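Local coordinates for 3-Hydroxyacyl-CoA dehydrogenase (PDB 4PZC) that catalyses the NAD-dependent interconversion of (S)-3-hydroxybutyryl-CoA and acetoacetyl-CoA as a member of the 3-hydroxyacyl-CoA dehydrogenase family, at the interface of chains A and B. Sequence-based numbering; all coordinates share one arbitrary frame. Chains: chain A/B, 3-Hydroxyacyl-CoA dehydrogenase.

Contact 1: the interface of chains A and B. Residues chain A 196, 199-200, 202-203; chain B 191-192, 256.
A:Glu199 and B:Arg191 meet because both side chains run first anti to their own backbone N and then turn. In the glutamate the bend at chi2 (66°) turns the carboxylate aside, so that OE2 faces B:Arg191 and B:Tyr256, and the arginine bends at chi2 (-91°), which swings its guanidinium round to meet it; the two side chains cross nearly perpendicular. The carboxylate oxygen OE2 of A:Glu199 is the focus of the site. On its anti lone pair it takes the epsilon N-H of B:Arg191, with 2.8 Å between NE and OE2, in a salt bridge that is also a hydrogen bond; the oxygen lies somewhat out of the guanidinium plane. On its syn lone pair OE2 accepts the phenol of B:Tyr256, modelled with OH 2.4 Å from OE2, a shortness that carries no weight at this resolution. The carboxylate meets the edge of the tyrosine ring, its plane 86° from that of the ring. A weak bond, 3.3 Å from NH2 of B:Arg191 to OH of B:Tyr256, may help to hold the arginine and tyrosine in register; the nearby arginine would be expected to favour a charged glutamate. Aliphatic parts of the same residues pack beside the polar group. The methylene CG of A:Glu199 packs on the branch methyl CG2 of B:Ile192 at 3.3 Å, and the same CG lies 3.6 Å from CD of B:Arg191. A:Val203 and B:Arg191 run antiparallel to one another, the valine methyl CG2 3.6 Å from the arginine CD. CG2 of B:Ile192 also reaches the backbone of A:Ala200, 3.7 Å from its N; the short side chain there probably leaves room. The CG methylene of A:Met196 lies beside the carbonyl O of B:Ile192. The chain A residues line a face of helix 189-205; across from them stand the first turn of the same helix in chain B and the 3-10 helix 254-256, within the helical C-terminal region.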
ATOM      1  N   MET A 196      -7.912  -0.192   2.179  1.00 44.63           N
ATOM      2  CA  MET A 196      -6.817  -1.084   2.555  1.00 49.35           C
ATOM      3  C   MET A 196      -6.570  -0.962   4.049  1.00 46.90           C
ATOM      4  O   MET A 196      -6.468  -1.975   4.726  1.00 42.69           O
ATOM      5  CB  MET A 196      -5.540  -0.740   1.823  1.00 49.52           C
ATOM      6  CG  MET A 196      -4.450  -1.753   2.051  1.00 56.47           C
ATOM      7  SD  MET A 196      -2.839  -1.037   1.687  1.00 66.72           S
ATOM      8  CE  MET A 196      -2.480  -0.335   3.295  1.00 61.76           C
ATOM      9  N   GLU A 199      -9.145  -2.717   5.859  1.00 45.83           N
ATOM     10  CA  GLU A 199      -8.985  -4.174   5.882  1.00 43.24           C
ATOM     11  C   GLU A 199      -8.069  -4.564   7.013  1.00 39.12           C
ATOM     12  O   GLU A 199      -8.299  -5.565   7.654  1.00 36.68           O
ATOM     13  CB  GLU A 199      -8.451  -4.744   4.568  1.00 43.47           C
ATOM     14  CG  GLU A 199      -8.827  -6.213   4.382  1.00 42.07           C
ATOM     15  CD  GLU A 199     -10.331  -6.435   4.218  1.00 43.36           C
ATOM     16  OE1 GLU A 199     -11.047  -5.463   3.912  1.00 42.64           O
ATOM     17  OE2 GLU A 199     -10.799  -7.586   4.390  1.00 43.90           O
ATOM     18  N   ALA A 200      -7.021  -3.776   7.238  1.00 38.70           N
ATOM     19  CA  ALA A 200      -6.125  -4.010   8.351  1.00 39.57           C
ATOM     20  C   ALA A 200      -6.906  -4.053   9.642  1.00 39.85           C
ATOM     21  O   ALA A 200      -6.736  -4.983  10.423  1.00 37.30           O
ATOM     22  CB  ALA A 200      -5.049  -2.952   8.441  1.00 41.57           C
ATOM     23  N   CYS A 202      -9.918  -4.795  10.099  1.00 39.68           N
ATOM     24  CA  CYS A 202     -10.670  -6.046  10.105  1.00 40.31           C
ATOM     25  C   CYS A 202      -9.826  -7.226  10.556  1.00 41.25           C
ATOM     26  O   CYS A 202     -10.245  -8.008  11.412  1.00 46.20           O
ATOM     27  CB  CYS A 202     -11.265  -6.335   8.733  1.00 40.67           C
ATOM     28  SG  CYS A 202     -12.349  -5.013   8.149  1.00 42.48           S
ATOM     29  N   VAL A 203      -8.637  -7.348   9.974  1.00 41.60           N
ATOM     30  CA  VAL A 203      -7.726  -8.437  10.295  1.00 39.99           C
ATOM     31  C   VAL A 203      -7.439  -8.394  11.780  1.00 38.09           C
ATOM     32  O   VAL A 203      -7.568  -9.399  12.468  1.00 41.48           O
ATOM     33  CB  VAL A 203      -6.408  -8.332   9.484  1.00 40.74           C
ATOM     34  CG1 VAL A 203      -5.326  -9.188  10.097  1.00 39.67           C
ATOM     35  CG2 VAL A 203      -6.625  -8.744   8.037  1.00 41.09           C
TER
ATOM     36  N   ARG B 191      -4.179 -10.747   2.156  1.00 37.37           N
ATOM     37  CA  ARG B 191      -5.510 -10.340   2.617  1.00 38.82           C
ATOM     38  C   ARG B 191      -5.736  -8.856   2.569  1.00 37.00           C
ATOM     39  O   ARG B 191      -6.821  -8.411   2.162  1.00 37.64           O
ATOM     40  CB  ARG B 191      -5.804 -10.795   4.039  1.00 39.77           C
ATOM     41  CG  ARG B 191      -7.296 -10.977   4.311  1.00 42.56           C
ATOM     42  CD  ARG B 191      -7.894  -9.710   4.843  1.00 45.29           C
ATOM     43  NE  ARG B 191      -9.300  -9.756   5.235  1.00 46.50           N
ATOM     44  CZ  ARG B 191      -9.763 -10.323   6.345  1.00 48.12           C
ATOM     45  NH1 ARG B 191      -8.981 -11.037   7.164  1.00 45.30           N
ATOM     46  NH2 ARG B 191     -11.048 -10.204   6.613  1.00 53.99           N
ATOM     47  N   ILE B 192      -4.762  -8.063   2.966  1.00 33.91           N
ATOM     48  CA  ILE B 192      -5.007  -6.647   2.800  1.00 39.83           C
ATOM     49  C   ILE B 192      -4.401  -6.039   1.528  1.00 41.44           C
ATOM     50  O   ILE B 192      -5.046  -5.213   0.874  1.00 39.94           O
ATOM     51  CB  ILE B 192      -4.805  -5.873   4.110  1.00 44.37           C
ATOM     52  CG1 ILE B 192      -3.365  -5.843   4.569  1.00 44.75           C
ATOM     53  CG2 ILE B 192      -5.679  -6.543   5.168  1.00 48.96           C
ATOM     54  CD1 ILE B 192      -3.189  -6.193   6.054  1.00 44.13           C
ATOM     55  N   TYR B 256     -15.468  -8.826  -1.482  1.00 37.60           N
ATOM     56  CA  TYR B 256     -14.247  -9.211  -2.192  1.00 39.85           C
ATOM     57  C   TYR B 256     -14.444  -9.618  -3.660  1.00 41.00           C
ATOM     58  O   TYR B 256     -13.540 -10.200  -4.225  1.00 43.48           O
ATOM     59  CB  TYR B 256     -13.574 -10.365  -1.416  1.00 39.82           C
ATOM     60  CG  TYR B 256     -13.382 -10.032   0.048  1.00 37.35           C
ATOM     61  CD1 TYR B 256     -14.364 -10.318   0.993  1.00 37.67           C
ATOM     62  CD2 TYR B 256     -12.218  -9.392   0.474  1.00 37.77           C
ATOM     63  CE1 TYR B 256     -14.182  -9.985   2.335  1.00 38.75           C
ATOM     64  CE2 TYR B 256     -12.021  -9.042   1.796  1.00 38.11           C
ATOM     65  CZ  TYR B 256     -12.994  -9.340   2.722  1.00 38.93           C
ATOM     66  OH  TYR B 256     -12.750  -8.975   4.011  1.00 38.97           O
TER

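Contact 2: the interface of chains A and B. Residues chain A 180-182, 188, 192; chain B 203, 208-209, 214.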
ATOM      1  N   THR A 180      -5.534  13.510 -12.903  1.00 60.58           N
ATOM      2  CA  THR A 180      -6.896  13.832 -13.307  1.00 56.92           C
ATOM      3  C   THR A 180      -7.849  12.691 -12.968  1.00 53.39           C
ATOM      4  O   THR A 180      -7.535  11.504 -13.135  1.00 52.83           O
ATOM      5  CB  THR A 180      -6.943  14.246 -14.777  1.00 61.43           C
ATOM      6  OG1 THR A 180      -6.186  15.452 -14.907  1.00 68.79           O
ATOM      7  CG2 THR A 180      -8.354  14.512 -15.244  1.00 60.90           C
ATOM      8  N   VAL A 181      -9.008  13.075 -12.446  1.00 48.35           N
ATOM      9  CA  VAL A 181      -9.901  12.151 -11.783  1.00 44.76           C
ATOM     10  C   VAL A 181     -11.298  12.652 -12.011  1.00 44.14           C
ATOM     11  O   VAL A 181     -11.574  13.805 -11.723  1.00 42.98           O
ATOM     12  CB  VAL A 181      -9.658  12.169 -10.266  1.00 44.31           C
ATOM     13  CG1 VAL A 181     -10.670  11.312  -9.522  1.00 44.99           C
ATOM     14  CG2 VAL A 181      -8.250  11.710  -9.951  1.00 46.93           C
ATOM     15  N   LYS A 182     -12.175  11.804 -12.538  1.00 42.03           N
ATOM     16  CA  LYS A 182     -13.571  12.160 -12.557  1.00 42.60           C
ATOM     17  C   LYS A 182     -14.032  12.152 -11.108  1.00 40.07           C
ATOM     18  O   LYS A 182     -13.815  11.201 -10.409  1.00 37.66           O
ATOM     19  CB  LYS A 182     -14.406  11.166 -13.352  1.00 44.58           C
ATOM     20  CG  LYS A 182     -14.058  11.067 -14.818  1.00 48.84           C
ATOM     21  CD  LYS A 182     -15.199  10.353 -15.537  1.00 55.30           C
ATOM     22  CE  LYS A 182     -14.952  10.215 -17.040  1.00 63.59           C
ATOM     23  NZ  LYS A 182     -14.080   9.060 -17.429  1.00 67.37           N
ATOM     24  N   VAL A 188      -8.981   9.115  -6.252  1.00 40.56           N
ATOM     25  CA  VAL A 188      -8.127   8.001  -6.550  1.00 39.92           C
ATOM     26  C   VAL A 188      -7.380   7.578  -5.301  1.00 40.90           C
ATOM     27  O   VAL A 188      -7.488   6.419  -4.882  1.00 40.80           O
ATOM     28  CB  VAL A 188      -7.169   8.333  -7.723  1.00 41.86           C
ATOM     29  CG1 VAL A 188      -5.887   7.520  -7.666  1.00 42.68           C
ATOM     30  CG2 VAL A 188      -7.859   8.076  -9.061  1.00 42.36           C
ATOM     31  N   ILE A 192      -8.460   4.007  -2.976  1.00 33.91           N
ATOM     32  CA  ILE A 192      -7.869   2.697  -2.810  1.00 39.83           C
ATOM     33  C   ILE A 192      -7.028   2.534  -1.537  1.00 41.44           C
ATOM     34  O   ILE A 192      -7.100   1.487  -0.883  1.00 39.94           O
ATOM     35  CB  ILE A 192      -7.266   2.171  -4.119  1.00 44.37           C
ATOM     36  CG1 ILE A 192      -6.056   2.954  -4.576  1.00 44.75           C
ATOM     37  CG2 ILE A 192      -8.364   2.236  -5.179  1.00 48.96           C
ATOM     38  CD1 ILE A 192      -6.104   3.343  -6.061  1.00 44.13           C
TER
ATOM     39  N   VAL B 203     -11.257   1.246  -9.990  1.00 41.60           N
ATOM     40  CA  VAL B 203     -11.113   2.659 -10.310  1.00 39.99           C
ATOM     41  C   VAL B 203     -10.849   2.785 -11.794  1.00 38.09           C
ATOM     42  O   VAL B 203     -11.519   3.545 -12.483  1.00 41.48           O
ATOM     43  CB  VAL B 203      -9.964   3.311  -9.497  1.00 40.74           C
ATOM     44  CG1 VAL B 203      -9.547   4.626 -10.109  1.00 39.67           C
ATOM     45  CG2 VAL B 203     -10.376   3.529  -8.050  1.00 41.09           C
ATOM     46  N   LEU B 208     -12.120   6.332 -14.094  1.00 36.70           N
ATOM     47  CA  LEU B 208     -12.047   7.560 -13.311  1.00 40.29           C
ATOM     48  C   LEU B 208     -10.762   8.248 -13.591  1.00 40.04           C
ATOM     49  O   LEU B 208     -10.679   9.481 -13.500  1.00 45.11           O
ATOM     50  CB  LEU B 208     -12.109   7.285 -11.808  1.00 42.39           C
ATOM     51  CG  LEU B 208     -13.394   6.576 -11.397  1.00 43.85           C
ATOM     52  CD1 LEU B 208     -13.351   6.347  -9.904  1.00 49.00           C
ATOM     53  CD2 LEU B 208     -14.621   7.374 -11.802  1.00 40.52           C
ATOM     54  N   ALA B 209      -9.761   7.438 -13.907  1.00 36.42           N
ATOM     55  CA  ALA B 209      -8.434   7.918 -14.166  1.00 37.34           C
ATOM     56  C   ALA B 209      -7.701   6.942 -15.071  1.00 39.00           C
ATOM     57  O   ALA B 209      -8.155   5.809 -15.316  1.00 38.52           O
ATOM     58  CB  ALA B 209      -7.686   8.082 -12.861  1.00 37.94           C
ATOM     59  N   ILE B 214      -3.104   6.509 -12.070  1.00 50.25           N
ATOM     60  CA  ILE B 214      -3.509   5.774 -10.891  1.00 46.32           C
ATOM     61  C   ILE B 214      -2.262   5.326 -10.101  1.00 51.29           C
ATOM     62  O   ILE B 214      -2.209   5.439  -8.849  1.00 47.17           O
ATOM     63  CB  ILE B 214      -4.379   4.565 -11.280  1.00 42.39           C
ATOM     64  CG1 ILE B 214      -5.771   5.004 -11.736  1.00 42.64           C
ATOM     65  CG2 ILE B 214      -4.538   3.614 -10.112  1.00 41.34           C
ATOM     66  CD1 ILE B 214      -6.618   3.886 -12.349  1.00 41.72           C
TER
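A main-chain hydrogen bond and a row of aliphatic contacts join A:Lys182, A:Val188 and A:Ile192 to B:Leu208, B:Ala209 and B:Val203. The polar link runs from the backbone N of A:Lys182, at the end of a strand, to the carbonyl O of B:Leu208, 2.9 Å away. Because it uses only backbone groups it asks for no particular side chain, but it may set the level of the loop along the strand. Beside it the loop packs closely on the strand's backbone: CB of B:Ala209 is 3.4 Å from the carbonyl O of A:Thr180, an approach that its small side chain probably allows. B:Leu208 has more of its surface buried by the partner, 56 Å², than any other residue here, yet its side chain comes only loosely against the lysine, with CD2 4.1 Å from CB of A:Lys182, at the aliphatic root of that chain. The apolar contacts centre on A:Val188, whose CG2 touches CB of B:Ala209 at 3.8 Å. The valine turns this methyl toward the partner with CG1 anti to the backbone N (chi1 154°) and CG2 beside that N. The same CG2 meets CG1 of B:Val203 at 4.0 Å, the two side chains crossing roughly at right angles. The other methyl of B:Val203, CG2, goes to CG2 of A:Ile192, 3.7 Å away, so the two branches of one valine serve two neighbours. In A:Ile192, CG1 sits between the backbone N and the carbonyl carbon (chi1 68°), leaving the branch methyl to make this contact. B:Ile214 closes the row more loosely, its CG2 4.4 Å from CD1 of A:Ile192. Beta-branched residues suit such a seam, being bulky near the backbone and having few rotatable bonds. On chain A the patch runs from strand 177-182 through the connecting segment holding A:Val188 into helix 189-205; on chain B it covers the end of that helix, the following loop and the start of helix 211-222.

The C-alpha centres of contacts 1 and 2 lie about 21 Å apart along the same two-fold symmetric interface. Helix 189-205 is common to both, contributed by each chain, and residues 192 and 203 take part in each contact with the chains exchanged. Contact 1 adds a charged and phenolic cluster to this helix pairing, whereas contact 2 also brings strand 177-182, from the NAD-binding part of the sequence, against the partner's helical part. With their symmetry twins, the patches spread the association over several elements. Such an arrangement fits the dimers known for this family, although the structure alone does not prove the state in solution.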